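Local coordinates for cytochrome C-type biogenesis protein ccmF (PDB 6ZMQ) that acts as a membrane-bound cytochrome c heme lyase that binds heme b and probably helps to deliver heme during cytochrome c maturation, at residues 122-127 with 224-229; 205-210 with 290-295; 252-257 with 521-526. One frame throughout, in Å; residues are numbered along the deposited sequence.

Interaction 1 of 3, residues 122-127 with 224-229; sequences TLYTLL and RWWTLI. With PTY (phosphatidylethanolamine), chain F.
Trp226 and Ile229 are the residues of 224-229 that reach helix 110-129, where they meet Tyr124 and Leu127. The axes of the two short segments are 13.2 Å apart at 151°, near antiparallel, and much of the interval is filled by a phosphatidylethanolamine, so the helices meet largely through large side chains and lipid. Arg224, at the start, turns away toward the heme: its NH2 is hydrogen-bonded to a propionate oxygen, and the ring of Trp225 covers the guanidinium, with Trp225 CZ3 3.4 Å above the centre of that plane. Trp225 itself offers its ring edge to the lipid, its CD1 3.3 Å from O11, an ester oxygen of the lipid phosphate. The broad indole of Trp226 is suited to bridging the gap. With CG anti to the carbonyl carbon (chi1 -75°), it swings toward Tyr124, and its CD1 lies 4.0 Å from Tyr124 CD2. The rings meet obliquely, planes at 64°, as the side chains slide past each other. Its benzo edge also approaches the backbone, Trp226 CZ2 being 4.2 Å from Leu127 O, while lipid C1 lies 3.5 Å above one indole face, toward the rim. Replacing this tryptophan with an alanine would probably leave Tyr124 without its aromatic neighbour and the lipid glycerol and phosphate region without the surface it rests on. Ile229, one turn on, brings its CG2 methyl within 4.3 Å of Tyr124 OH; the same methyl lies against the lipid's ester carbonyl and the first acyl carbon, C31, where an apolar side chain fits. Around the contact, helix 185-213 packs on both Tyr124 and Trp226, helices 61-81 and 135-157 back the far side of 122-127, and helix 627-644 lies against Arg224, Trp225 and Leu228.

Interaction 2 of 3, residues 205-210 with 290-295; sequences AYAVAA and WNFAFV
Phe292 meets Ala207 at the edge of its ring and Ala210 obliquely; this ring against two methyls is the heart of the contact. Its CD1 lies 3.7 Å from Ala207 CB, which sits close to the ring plane. One helical turn further, Ala210 CB is 3.8 Å from Phe292 CE1 and about as far from CZ, so two alanines one turn apart touch the same phenyl ring. The ring gets there because CG stands anti to the carbonyl carbon (chi1 -74°), which carries its end to the partner helix although the CB itself does not point that way. Val295, one turn on from Phe292, meets Ala207 from another side: its CG1 methyl comes within 3.6 Å of Ala207 CB. The Ala207 methyl thus touches an aromatic edge and a branched aliphatic tip in roughly perpendicular directions. No hydrogen bond crosses; the grip is entirely apolar, as suits buried residues in predicted membrane-spanning helices. Residue size explains the pairing. Alanine keeps the 205-210 surface low, bringing Ala207 CA and Phe292 CA 6.1 Å apart, and within the two segments the bulk comes from Phe292 and Val295. Trp219, from the loop after helix 185-213, stacks on Phe292 and also touches Ala207 and Val295, while Leu344 of helix 325-345 adds a further neighbour to Phe292. The segments' axes come within 9.9 Å and cross at -135°, an antiparallel but strongly splayed pair. Small residues three apart on one helix, met by larger ones three apart on the other, make this a plain helix-helix packing interface of a polytopic transmembrane bundle, here within the cytochrome c assembly region of the protein.

Interaction 3 of 3, residues 252-257 with 521-526; sequences GGYWAW and AFSQTY. With LMT (dodecyl-beta-D-maltoside), chain D.
Two hydrogen bonds, both centred on the phenol of Tyr254, join loop 252-257 to the end of helix 501-525. Tyr254 OH donates to Ser523 OG over 2.8 Å, and the serine oxygen lies at the edge of the tyrosine ring, near its plane. The same phenol oxygen accepts from Gln524 NE2 at 3.3 Å, with an N-H...O angle of 152° and the hydroxyl close to the amide plane. Ring and amide planes stand 84° apart, so the glutamine end comes across the tyrosine rather than lying along it. A bend at chi2 (-57°) curls the Gln524 chain back to this position. Tyrosine suits its place because one hydroxyl on a long, rigid arm can both give and receive; serine suits its own because Ser523 OG, besides accepting, is hydrogen-bonded to backbone carbonyls of its helix such as Ala519 O.

Further contacts involve a dodecyl maltoside molecule lying alongside. Gln524 NE2 makes a weak hydrogen bond to O5' of the sugar, and Tyr254 CE1 lies 3.6 Å from C2 of the alkyl chain. The chain continues over one face of Trp255, and Trp257 has O2' in its ring plane, 3.2 Å from CD1. The two indoles also meet each other, Trp255 NE1 lying 3.2 Å above the face of Trp257. Both lie in the tryptophan-rich WWD motif shared by CcmF and its relatives, thought to take part in heme handling; here the detergent lies along it.

The loop links helices 224-247 and 266-284. Met630 of helix 627-644 touches both Tyr254 and Ser523, Met242 of helix 224-247 touches Tyr254 and Trp255, and helix 460-484 packs on Ala521 and Thr525.

Overall arrangement
From the N terminus, helix 110-129 supplies the first half of interaction 1, whose loop closes 97 residues later at the start of helix 224-247. Before it closes, helix 185-213 has opened interaction 2, which ends on helix 288-307; the two therefore cross, with centres 15 Å apart on the same side of the chain's centre. Interaction 3 opens at loop 252-257, after interaction 1 has closed but within the span of interaction 2, so it crosses the latter and follows the former in series. Its long closure to 521-526 joins the cytochrome c assembly region to the CcmF C-terminal region, about 34 Å, centre to centre, from interaction 1.

Interaction 1 of 3, residues 122-127 with 224-229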
loop_
_atom_site.group_PDB
_atom_site.type_symbol
_atom_site.label_atom_id
_atom_site.label_comp_id
_atom_site.label_asym_id
_atom_site.label_seq_id
_atom_site.Cartn_x
_atom_site.Cartn_y
_atom_site.Cartn_z
ATOM N N THR A 122 13.688 3.232 -12.560
ATOM C CA THR A 122 14.798 2.843 -13.426
ATOM C C THR A 122 15.292 1.432 -13.120
ATOM O O THR A 122 15.697 0.703 -14.036
ATOM C CB THR A 122 15.956 3.832 -13.309
ATOM O OG1 THR A 122 16.317 4.000 -11.936
ATOM C CG2 THR A 122 15.653 5.186 -13.962
ATOM N N LEU A 123 15.267 1.035 -11.838
ATOM C CA LEU A 123 15.658 -0.324 -11.464
ATOM C C LEU A 123 14.680 -1.352 -12.024
ATOM O O LEU A 123 15.095 -2.387 -12.561
ATOM C CB LEU A 123 15.757 -0.459 -9.940
ATOM C CG LEU A 123 15.659 -1.883 -9.352
ATOM C CD1 LEU A 123 16.977 -2.649 -9.505
ATOM C CD2 LEU A 123 15.197 -1.889 -7.899
ATOM N N TYR A 124 13.373 -1.068 -11.928
ATOM C CA TYR A 124 12.374 -2.007 -12.430
ATOM C C TYR A 124 12.388 -2.074 -13.956
ATOM O O TYR A 124 12.175 -3.147 -14.542
ATOM C CB TYR A 124 10.996 -1.612 -11.904
ATOM C CG TYR A 124 10.621 -2.312 -10.609
ATOM C CD1 TYR A 124 11.446 -2.217 -9.483
ATOM C CD2 TYR A 124 9.437 -3.042 -10.498
ATOM C CE1 TYR A 124 11.105 -2.833 -8.288
ATOM C CE2 TYR A 124 9.099 -3.677 -9.298
ATOM C CZ TYR A 124 9.932 -3.554 -8.202
ATOM O OH TYR A 124 9.614 -4.168 -7.011
ATOM N N THR A 125 12.694 -0.946 -14.612
ATOM C CA THR A 125 12.839 -0.945 -16.066
ATOM C C THR A 125 14.095 -1.707 -16.485
ATOM O O THR A 125 14.105 -2.386 -17.519
ATOM C CB THR A 125 12.872 0.496 -16.581
ATOM O OG1 THR A 125 11.749 1.212 -16.059
ATOM C CG2 THR A 125 12.790 0.552 -18.109
ATOM N N LEU A 126 15.150 -1.644 -15.662
ATOM C CA LEU A 126 16.354 -2.443 -15.900
ATOM C C LEU A 126 16.089 -3.941 -15.746
ATOM O O LEU A 126 16.559 -4.747 -16.559
ATOM C CB LEU A 126 17.473 -2.015 -14.944
ATOM C CG LEU A 126 18.823 -2.732 -15.127
ATOM C CD1 LEU A 126 19.335 -2.612 -16.564
ATOM C CD2 LEU A 126 19.890 -2.307 -14.111
ATOM N N LEU A 127 15.353 -4.331 -14.699
ATOM C CA LEU A 127 15.029 -5.736 -14.457
ATOM C C LEU A 127 14.007 -6.288 -15.442
ATOM O O LEU A 127 13.933 -7.513 -15.610
ATOM C CB LEU A 127 14.500 -5.921 -13.032
ATOM C CG LEU A 127 15.486 -5.617 -11.900
ATOM C CD1 LEU A 127 14.842 -5.735 -10.516
ATOM C CD2 LEU A 127 16.737 -6.485 -12.013
ATOM N N ARG A 224 3.171 -11.687 -14.856
ATOM C CA ARG A 224 2.327 -12.071 -13.722
ATOM C C ARG A 224 2.996 -11.833 -12.368
ATOM O O ARG A 224 2.323 -11.455 -11.394
ATOM C CB ARG A 224 1.927 -13.542 -13.932
ATOM C CG ARG A 224 1.403 -14.329 -12.744
ATOM C CD ARG A 224 2.450 -15.259 -12.091
ATOM N NE ARG A 224 1.909 -16.262 -11.165
ATOM C CZ ARG A 224 1.266 -16.035 -10.016
ATOM N NH1 ARG A 224 0.728 -17.055 -9.365
ATOM N NH2 ARG A 224 1.135 -14.815 -9.504
ATOM N N TRP A 225 4.320 -11.967 -12.307
ATOM C CA TRP A 225 4.996 -11.895 -11.016
ATOM C C TRP A 225 5.155 -10.449 -10.560
ATOM O O TRP A 225 5.131 -10.171 -9.357
ATOM C CB TRP A 225 6.334 -12.633 -11.096
ATOM C CG TRP A 225 6.178 -14.165 -11.115
ATOM C CD1 TRP A 225 6.703 -15.008 -12.051
ATOM C CD2 TRP A 225 5.484 -15.013 -10.169
ATOM N NE1 TRP A 225 6.365 -16.309 -11.774
ATOM C CE2 TRP A 225 5.627 -16.343 -10.621
ATOM C CE3 TRP A 225 4.756 -14.782 -8.993
ATOM C CZ2 TRP A 225 5.071 -17.425 -9.944
ATOM C CZ3 TRP A 225 4.214 -15.863 -8.325
ATOM C CH2 TRP A 225 4.368 -17.163 -8.804
ATOM N N TRP A 226 5.279 -9.513 -11.511
ATOM C CA TRP A 226 5.265 -8.091 -11.168
ATOM C C TRP A 226 3.896 -7.660 -10.672
ATOM O O TRP A 226 3.797 -6.804 -9.790
ATOM C CB TRP A 226 5.644 -7.223 -12.367
ATOM C CG TRP A 226 7.075 -7.233 -12.705
ATOM C CD1 TRP A 226 8.044 -6.415 -12.212
ATOM C CD2 TRP A 226 7.706 -8.068 -13.676
ATOM N NE1 TRP A 226 9.253 -6.699 -12.805
ATOM C CE2 TRP A 226 9.071 -7.718 -13.703
ATOM C CE3 TRP A 226 7.252 -9.097 -14.509
ATOM C CZ2 TRP A 226 9.988 -8.359 -14.533
ATOM C CZ3 TRP A 226 8.166 -9.734 -15.336
ATOM C CH2 TRP A 226 9.516 -9.362 -15.342
ATOM N N THR A 227 2.829 -8.246 -11.227
ATOM C CA THR A 227 1.479 -7.961 -10.751
ATOM C C THR A 227 1.275 -8.457 -9.324
ATOM O O THR A 227 0.794 -7.701 -8.466
ATOM C CB THR A 227 0.448 -8.596 -11.686
ATOM O OG1 THR A 227 0.442 -10.019 -11.510
ATOM C CG2 THR A 227 0.794 -8.283 -13.130
ATOM N N LEU A 228 1.702 -9.699 -9.033
ATOM C CA LEU A 228 1.568 -10.227 -7.672
ATOM C C LEU A 228 2.467 -9.487 -6.682
ATOM O O LEU A 228 2.002 -9.097 -5.606
ATOM C CB LEU A 228 1.876 -11.726 -7.625
ATOM C CG LEU A 228 1.900 -12.285 -6.187
ATOM C CD1 LEU A 228 0.528 -12.267 -5.481
ATOM C CD2 LEU A 228 2.570 -13.615 -6.075
ATOM N N ILE A 229 3.726 -9.229 -7.056
ATOM C CA ILE A 229 4.687 -8.563 -6.179
ATOM C C ILE A 229 4.307 -7.098 -5.951
ATOM O O ILE A 229 4.439 -6.582 -4.835
ATOM C CB ILE A 229 6.105 -8.757 -6.762
ATOM C CG1 ILE A 229 6.700 -10.081 -6.249
ATOM C CG2 ILE A 229 7.030 -7.557 -6.554
ATOM C CD1 ILE A 229 7.933 -10.590 -6.985
HETATM C C1 PTY F . 10.319 -9.830 -11.080
HETATM C C2 PTY F . 6.451 -14.478 -15.530
HETATM C C3 PTY F . 7.968 -14.286 -15.505
HETATM O O4 PTY F . 10.829 -8.675 -10.478
HETATM C C5 PTY F . 11.006 -12.035 -12.117
HETATM C C6 PTY F . 11.482 -10.763 -11.402
HETATM O O7 PTY F . 12.068 -11.119 -10.178
HETATM C C8 PTY F . 13.466 -11.053 -10.078
HETATM O O10 PTY F . 14.155 -11.500 -10.934
HETATM C C11 PTY F . 14.105 -10.409 -8.842
HETATM C C12 PTY F . 15.604 -10.204 -9.067
HETATM C C13 PTY F . 16.275 -9.526 -7.868
HETATM C C14 PTY F . 16.157 -10.400 -6.617
HETATM C C15 PTY F . 17.147 -9.939 -5.546
HETATM C C16 PTY F . 16.605 -10.355 -4.179
HETATM C C17 PTY F . 17.116 -9.422 -3.077
HETATM C C18 PTY F . 16.038 -8.491 -2.498
HETATM C C19 PTY F . 14.637 -9.109 -2.438
HETATM C C20 PTY F . 13.920 -8.723 -1.140
HETATM C C21 PTY F . 13.554 -7.236 -1.117
HETATM C C22 PTY F . 12.840 -6.914 0.201
HETATM C C23 PTY F . 11.913 -5.700 0.076
HETATM C C24 PTY F . 12.530 -4.504 0.810
HETATM C C25 PTY F . 11.487 -3.828 1.706
HETATM C C26 PTY F . 12.152 -2.800 2.625
HETATM C C27 PTY F . 11.308 -2.614 3.885
HETATM C C28 PTY F . 12.229 -2.203 5.031
HETATM C C29 PTY F . 11.714 -2.764 6.353
HETATM C C30 PTY F . 10.016 -8.097 -9.496
HETATM C C31 PTY F . 10.568 -6.991 -8.593
HETATM O O30 PTY F . 8.890 -8.449 -9.370
HETATM C C32 PTY F . 11.844 -7.384 -7.848
HETATM C C33 PTY F . 12.171 -6.286 -6.833
HETATM C C34 PTY F . 12.527 -6.900 -5.479
HETATM C C35 PTY F . 12.103 -5.930 -4.377
HETATM C C36 PTY F . 12.964 -4.667 -4.460
HETATM C C37 PTY F . 13.157 -4.056 -3.067
HETATM C C38 PTY F . 14.029 -2.798 -3.130
HETATM C C39 PTY F . 14.158 -2.128 -1.761
HETATM C C40 PTY F . 15.565 -1.556 -1.596
HETATM C C41 PTY F . 15.771 -1.035 -0.174
HETATM C C42 PTY F . 16.304 -2.171 0.696
HETATM C C43 PTY F . 17.703 -1.803 1.185
HETATM C C44 PTY F . 17.960 -2.558 2.486
HETATM P P1 PTY F . 9.924 -12.992 -14.318
HETATM O O11 PTY F . 8.347 -13.465 -14.433
HETATM O O12 PTY F . 10.371 -12.500 -15.674
HETATM O O13 PTY F . 10.769 -14.194 -13.969
HETATM O O14 PTY F . 10.107 -11.800 -13.175
HETATM N N1 PTY F . 6.122 -15.558 -16.443
#

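Interaction 2 of 3, residues 205-210 with 290-295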
loop_
_atom_site.group_PDB
_atom_site.type_symbol
_atom_site.label_atom_id
_atom_site.label_comp_id
_atom_site.label_asym_id
_atom_site.label_seq_id
_atom_site.Cartn_x
_atom_site.Cartn_y
_atom_site.Cartn_z
ATOM N N ALA A 205 2.670 -1.159 -18.967
ATOM C CA ALA A 205 3.500 -1.016 -20.156
ATOM C C ALA A 205 3.193 -2.093 -21.177
ATOM O O ALA A 205 2.815 -1.772 -22.315
ATOM C CB ALA A 205 4.970 -1.079 -19.744
ATOM N N TYR A 206 3.179 -3.356 -20.716
ATOM C CA TYR A 206 2.851 -4.505 -21.557
ATOM C C TYR A 206 1.446 -4.386 -22.122
ATOM O O TYR A 206 1.244 -4.601 -23.328
ATOM C CB TYR A 206 2.999 -5.796 -20.753
ATOM C CG TYR A 206 4.360 -6.473 -20.819
ATOM C CD1 TYR A 206 5.413 -6.046 -20.020
ATOM C CD2 TYR A 206 4.570 -7.572 -21.640
ATOM C CE1 TYR A 206 6.646 -6.672 -20.050
ATOM C CE2 TYR A 206 5.800 -8.208 -21.674
ATOM C CZ TYR A 206 6.833 -7.752 -20.885
ATOM O OH TYR A 206 8.056 -8.379 -20.924
ATOM N N ALA A 207 0.511 -3.873 -21.300
ATOM C CA ALA A 207 -0.873 -3.712 -21.730
ATOM C C ALA A 207 -0.998 -2.653 -22.807
ATOM O O ALA A 207 -1.631 -2.896 -23.843
ATOM C CB ALA A 207 -1.747 -3.349 -20.553
ATOM N N VAL A 208 -0.295 -1.524 -22.639
ATOM C CA VAL A 208 -0.343 -0.474 -23.654
ATOM C C VAL A 208 0.487 -0.898 -24.852
ATOM O O VAL A 208 0.207 -0.490 -25.990
ATOM C CB VAL A 208 0.071 0.856 -22.986
ATOM C CG1 VAL A 208 0.170 2.016 -23.970
ATOM C CG2 VAL A 208 -0.946 1.218 -21.921
ATOM N N ALA A 209 1.400 -1.842 -24.639
ATOM C CA ALA A 209 2.031 -2.516 -25.750
ATOM C C ALA A 209 1.053 -3.450 -26.448
ATOM O O ALA A 209 0.908 -3.373 -27.676
ATOM C CB ALA A 209 3.238 -3.264 -25.224
ATOM N N ALA A 210 0.307 -4.250 -25.662
ATOM C CA ALA A 210 -0.487 -5.357 -26.201
ATOM C C ALA A 210 -1.628 -4.860 -27.075
ATOM O O ALA A 210 -1.773 -5.305 -28.223
ATOM C CB ALA A 210 -1.045 -6.214 -25.065
ATOM N N TRP A 290 -11.406 -6.478 -19.412
ATOM C CA TRP A 290 -11.386 -6.010 -18.033
ATOM C C TRP A 290 -9.981 -5.997 -17.469
ATOM O O TRP A 290 -9.695 -5.216 -16.563
ATOM C CB TRP A 290 -12.292 -6.882 -17.168
ATOM C CG TRP A 290 -13.736 -6.648 -17.451
ATOM C CD1 TRP A 290 -14.625 -7.570 -17.915
ATOM C CD2 TRP A 290 -14.476 -5.425 -17.282
ATOM N NE1 TRP A 290 -15.864 -7.000 -18.065
ATOM C CE2 TRP A 290 -15.799 -5.685 -17.682
ATOM C CE3 TRP A 290 -14.148 -4.137 -16.832
ATOM C CZ2 TRP A 290 -16.788 -4.708 -17.653
ATOM C CZ3 TRP A 290 -15.128 -3.174 -16.807
ATOM C CH2 TRP A 290 -16.434 -3.462 -17.208
ATOM N N ASN A 291 -9.092 -6.829 -18.016
ATOM C CA ASN A 291 -7.716 -6.831 -17.553
ATOM C C ASN A 291 -6.977 -5.591 -17.998
ATOM O O ASN A 291 -6.264 -4.992 -17.185
ATOM C CB ASN A 291 -6.981 -8.055 -18.061
ATOM C CG ASN A 291 -6.921 -9.112 -17.039
ATOM O OD1 ASN A 291 -6.524 -8.839 -15.919
ATOM N ND2 ASN A 291 -7.314 -10.332 -17.398
ATOM N N PHE A 292 -7.167 -5.191 -19.266
ATOM C CA PHE A 292 -6.618 -3.940 -19.785
ATOM C C PHE A 292 -7.162 -2.746 -19.004
ATOM O O PHE A 292 -6.388 -1.869 -18.572
ATOM C CB PHE A 292 -6.967 -3.796 -21.272
ATOM C CG PHE A 292 -6.171 -4.684 -22.197
ATOM C CD1 PHE A 292 -4.807 -4.874 -22.007
ATOM C CD2 PHE A 292 -6.780 -5.283 -23.295
ATOM C CE1 PHE A 292 -4.068 -5.677 -22.873
ATOM C CE2 PHE A 292 -6.058 -6.118 -24.140
ATOM C CZ PHE A 292 -4.692 -6.305 -23.932
ATOM N N ALA A 293 -8.489 -2.745 -18.757
ATOM C CA ALA A 293 -9.135 -1.698 -17.963
ATOM C C ALA A 293 -8.578 -1.636 -16.542
ATOM O O ALA A 293 -8.228 -0.555 -16.048
ATOM C CB ALA A 293 -10.647 -1.926 -17.932
ATOM N N PHE A 294 -8.429 -2.797 -15.894
ATOM C CA PHE A 294 -8.024 -2.822 -14.498
ATOM C C PHE A 294 -6.552 -2.474 -14.324
ATOM O O PHE A 294 -6.199 -1.821 -13.340
ATOM C CB PHE A 294 -8.333 -4.178 -13.867
ATOM C CG PHE A 294 -9.777 -4.356 -13.492
ATOM C CD1 PHE A 294 -10.544 -3.262 -13.122
ATOM C CD2 PHE A 294 -10.363 -5.617 -13.480
ATOM C CE1 PHE A 294 -11.880 -3.412 -12.778
ATOM C CE2 PHE A 294 -11.700 -5.779 -13.132
ATOM C CZ PHE A 294 -12.457 -4.672 -12.782
ATOM N N VAL A 295 -5.680 -2.880 -15.254
ATOM C CA VAL A 295 -4.267 -2.535 -15.086
ATOM C C VAL A 295 -4.037 -1.052 -15.381
ATOM O O VAL A 295 -3.221 -0.407 -14.707
ATOM C CB VAL A 295 -3.344 -3.453 -15.918
ATOM C CG1 VAL A 295 -3.536 -3.287 -17.392
ATOM C CG2 VAL A 295 -1.861 -3.276 -15.515
#

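Interaction 3 of 3, residues 252-257 with 521-526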
loop_
_atom_site.group_PDB
_atom_site.type_symbol
_atom_site.label_atom_id
_atom_site.label_comp_id
_atom_site.label_asym_id
_atom_site.label_seq_id
_atom_site.Cartn_x
_atom_site.Cartn_y
_atom_site.Cartn_z
ATOM N N GLY A 252 -5.917 6.327 18.015
ATOM C CA GLY A 252 -6.892 5.322 18.438
ATOM C C GLY A 252 -7.706 4.686 17.336
ATOM O O GLY A 252 -8.891 4.406 17.529
ATOM N N GLY A 253 -7.100 4.442 16.186
ATOM C CA GLY A 253 -7.859 3.863 15.098
ATOM C C GLY A 253 -6.938 3.400 13.998
ATOM O O GLY A 253 -5.888 4.009 13.779
ATOM N N TYR A 254 -7.317 2.348 13.280
ATOM C CA TYR A 254 -6.465 1.807 12.236
ATOM C C TYR A 254 -6.750 2.431 10.881
ATOM O O TYR A 254 -5.887 2.390 9.999
ATOM C CB TYR A 254 -6.622 0.279 12.158
ATOM C CG TYR A 254 -8.048 -0.256 12.265
ATOM C CD1 TYR A 254 -8.939 -0.167 11.192
ATOM C CD2 TYR A 254 -8.498 -0.850 13.439
ATOM C CE1 TYR A 254 -10.235 -0.657 11.289
ATOM C CE2 TYR A 254 -9.787 -1.348 13.545
ATOM C CZ TYR A 254 -10.650 -1.245 12.470
ATOM O OH TYR A 254 -11.932 -1.731 12.584
ATOM N N TRP A 255 -7.897 3.082 10.716
ATOM C CA TRP A 255 -8.338 3.511 9.400
ATOM C C TRP A 255 -8.814 4.949 9.469
ATOM O O TRP A 255 -9.496 5.341 10.417
ATOM C CB TRP A 255 -9.477 2.635 8.878
ATOM C CG TRP A 255 -9.669 2.744 7.402
ATOM C CD1 TRP A 255 -10.471 3.625 6.734
ATOM C CD2 TRP A 255 -9.048 1.934 6.409
ATOM N NE1 TRP A 255 -10.377 3.414 5.385
ATOM C CE2 TRP A 255 -9.512 2.378 5.159
ATOM C CE3 TRP A 255 -8.139 0.877 6.455
ATOM C CZ2 TRP A 255 -9.098 1.800 3.971
ATOM C CZ3 TRP A 255 -7.734 0.304 5.279
ATOM C CH2 TRP A 255 -8.208 0.765 4.053
ATOM N N ALA A 256 -8.455 5.729 8.460
ATOM C CA ALA A 256 -8.961 7.080 8.302
ATOM C C ALA A 256 -9.608 7.196 6.932
ATOM O O ALA A 256 -9.092 6.663 5.945
ATOM C CB ALA A 256 -7.848 8.113 8.462
ATOM N N TRP A 257 -10.749 7.879 6.877
ATOM C CA TRP A 257 -11.485 8.064 5.637
ATOM C C TRP A 257 -11.262 9.448 5.032
ATOM O O TRP A 257 -12.032 9.866 4.159
ATOM C CB TRP A 257 -12.976 7.828 5.870
ATOM C CG TRP A 257 -13.411 6.385 5.990
ATOM C CD1 TRP A 257 -14.055 5.822 7.052
ATOM C CD2 TRP A 257 -13.280 5.342 5.005
ATOM N NE1 TRP A 257 -14.319 4.496 6.803
ATOM C CE2 TRP A 257 -13.853 4.175 5.557
ATOM C CE3 TRP A 257 -12.732 5.279 3.720
ATOM C CZ2 TRP A 257 -13.896 2.963 4.865
ATOM C CZ3 TRP A 257 -12.770 4.069 3.036
ATOM C CH2 TRP A 257 -13.349 2.932 3.611
ATOM N N ALA A 521 -15.108 -5.966 11.862
ATOM C CA ALA A 521 -16.496 -5.763 12.282
ATOM C C ALA A 521 -16.642 -5.825 13.803
ATOM O O ALA A 521 -17.417 -5.051 14.386
ATOM C CB ALA A 521 -17.405 -6.774 11.602
ATOM N N PHE A 522 -15.854 -6.681 14.463
ATOM C CA PHE A 522 -15.907 -6.773 15.921
ATOM C C PHE A 522 -15.295 -5.545 16.605
ATOM O O PHE A 522 -15.767 -5.133 17.676
ATOM C CB PHE A 522 -15.229 -8.067 16.389
ATOM C CG PHE A 522 -16.188 -9.222 16.575
ATOM C CD1 PHE A 522 -16.477 -10.077 15.526
ATOM C CD2 PHE A 522 -16.799 -9.435 17.796
ATOM C CE1 PHE A 522 -17.354 -11.137 15.688
ATOM C CE2 PHE A 522 -17.678 -10.486 17.971
ATOM C CZ PHE A 522 -17.953 -11.338 16.910
ATOM N N SER A 523 -14.240 -4.953 16.016
ATOM C CA SER A 523 -13.651 -3.745 16.599
ATOM C C SER A 523 -14.462 -2.495 16.262
ATOM O O SER A 523 -14.485 -1.537 17.047
ATOM C CB SER A 523 -12.200 -3.589 16.145
ATOM O OG SER A 523 -12.096 -3.481 14.738
ATOM N N GLN A 524 -15.079 -2.462 15.078
ATOM C CA GLN A 524 -15.922 -1.336 14.688
ATOM C C GLN A 524 -17.197 -1.275 15.518
ATOM O O GLN A 524 -17.649 -0.188 15.899
ATOM C CB GLN A 524 -16.261 -1.428 13.199
ATOM C CG GLN A 524 -15.221 -0.814 12.261
ATOM C CD GLN A 524 -14.946 0.652 12.556
ATOM O OE1 GLN A 524 -15.865 1.433 12.804
ATOM N NE2 GLN A 524 -13.673 1.029 12.528
ATOM N N THR A 525 -17.820 -2.430 15.770
ATOM C CA THR A 525 -19.037 -2.451 16.575
ATOM C C THR A 525 -18.746 -2.132 18.037
ATOM O O THR A 525 -19.391 -1.267 18.641
ATOM C CB THR A 525 -19.737 -3.811 16.455
ATOM O OG1 THR A 525 -18.766 -4.862 16.374
ATOM C CG2 THR A 525 -20.637 -3.856 15.227
ATOM N N TYR A 526 -17.782 -2.836 18.625
ATOM C CA TYR A 526 -17.701 -2.980 20.078
ATOM C C TYR A 526 -16.559 -2.177 20.689
ATOM O O TYR A 526 -15.667 -2.724 21.325
ATOM C CB TYR A 526 -17.557 -4.450 20.431
ATOM C CG TYR A 526 -18.852 -5.153 20.295
ATOM C CD1 TYR A 526 -20.007 -4.549 20.767
ATOM C CD2 TYR A 526 -18.934 -6.420 19.730
ATOM C CE1 TYR A 526 -21.207 -5.157 20.665
ATOM C CE2 TYR A 526 -20.155 -7.049 19.616
ATOM C CZ TYR A 526 -21.286 -6.400 20.095
ATOM O OH TYR A 526 -22.530 -6.950 20.019
HETATM C C1B LMT D . -13.455 7.347 15.094
HETATM C C2B LMT D . -14.897 7.923 15.268
HETATM C C3B LMT D . -15.130 8.707 16.602
HETATM C C4B LMT D . -13.946 8.658 17.607
HETATM C C5B LMT D . -12.689 9.002 16.791
HETATM C C6B LMT D . -11.494 9.159 17.722
HETATM O O1B LMT D . -13.165 7.177 13.725
HETATM O O2B LMT D . -15.138 8.733 14.188
HETATM O O3B LMT D . -16.310 8.338 17.183
HETATM O "O4'" LMT D . -14.118 9.584 18.613
HETATM O O5B LMT D . -12.403 8.080 15.724
HETATM O O6B LMT D . -11.721 10.183 18.603
HETATM C "C1'" LMT D . -13.121 4.007 10.858
HETATM C "C2'" LMT D . -14.490 4.710 11.132
HETATM C "C3'" LMT D . -14.272 6.062 11.885
HETATM C "C4'" LMT D . -13.373 5.902 13.131
HETATM C "C5'" LMT D . -12.052 5.360 12.527
HETATM C "C6'" LMT D . -10.859 5.338 13.443
HETATM O "O1'" LMT D . -13.318 2.672 10.587
HETATM O "O2'" LMT D . -15.107 4.988 9.941
HETATM O "O3'" LMT D . -15.467 6.619 12.226
HETATM O "O5'" LMT D . -12.274 4.051 12.020
HETATM O "O6'" LMT D . -11.113 4.344 14.349
HETATM C C1 LMT D . -13.352 2.291 9.220
HETATM C C2 LMT D . -12.752 0.912 9.165
HETATM C C3 LMT D . -13.354 -0.068 8.199
HETATM C C4 LMT D . -12.703 0.092 6.844
HETATM C C5 LMT D . -13.279 -0.914 5.891
HETATM C C6 LMT D . -12.294 -1.454 4.896
HETATM C C7 LMT D . -11.052 -1.956 5.581
HETATM C C8 LMT D . -10.586 -3.200 4.908
HETATM C C9 LMT D . -9.129 -3.171 4.579
HETATM C C10 LMT D . -8.789 -4.443 3.862
HETATM C C11 LMT D . -7.320 -4.506 3.611
HETATM C C12 LMT D . -6.819 -5.907 3.675
#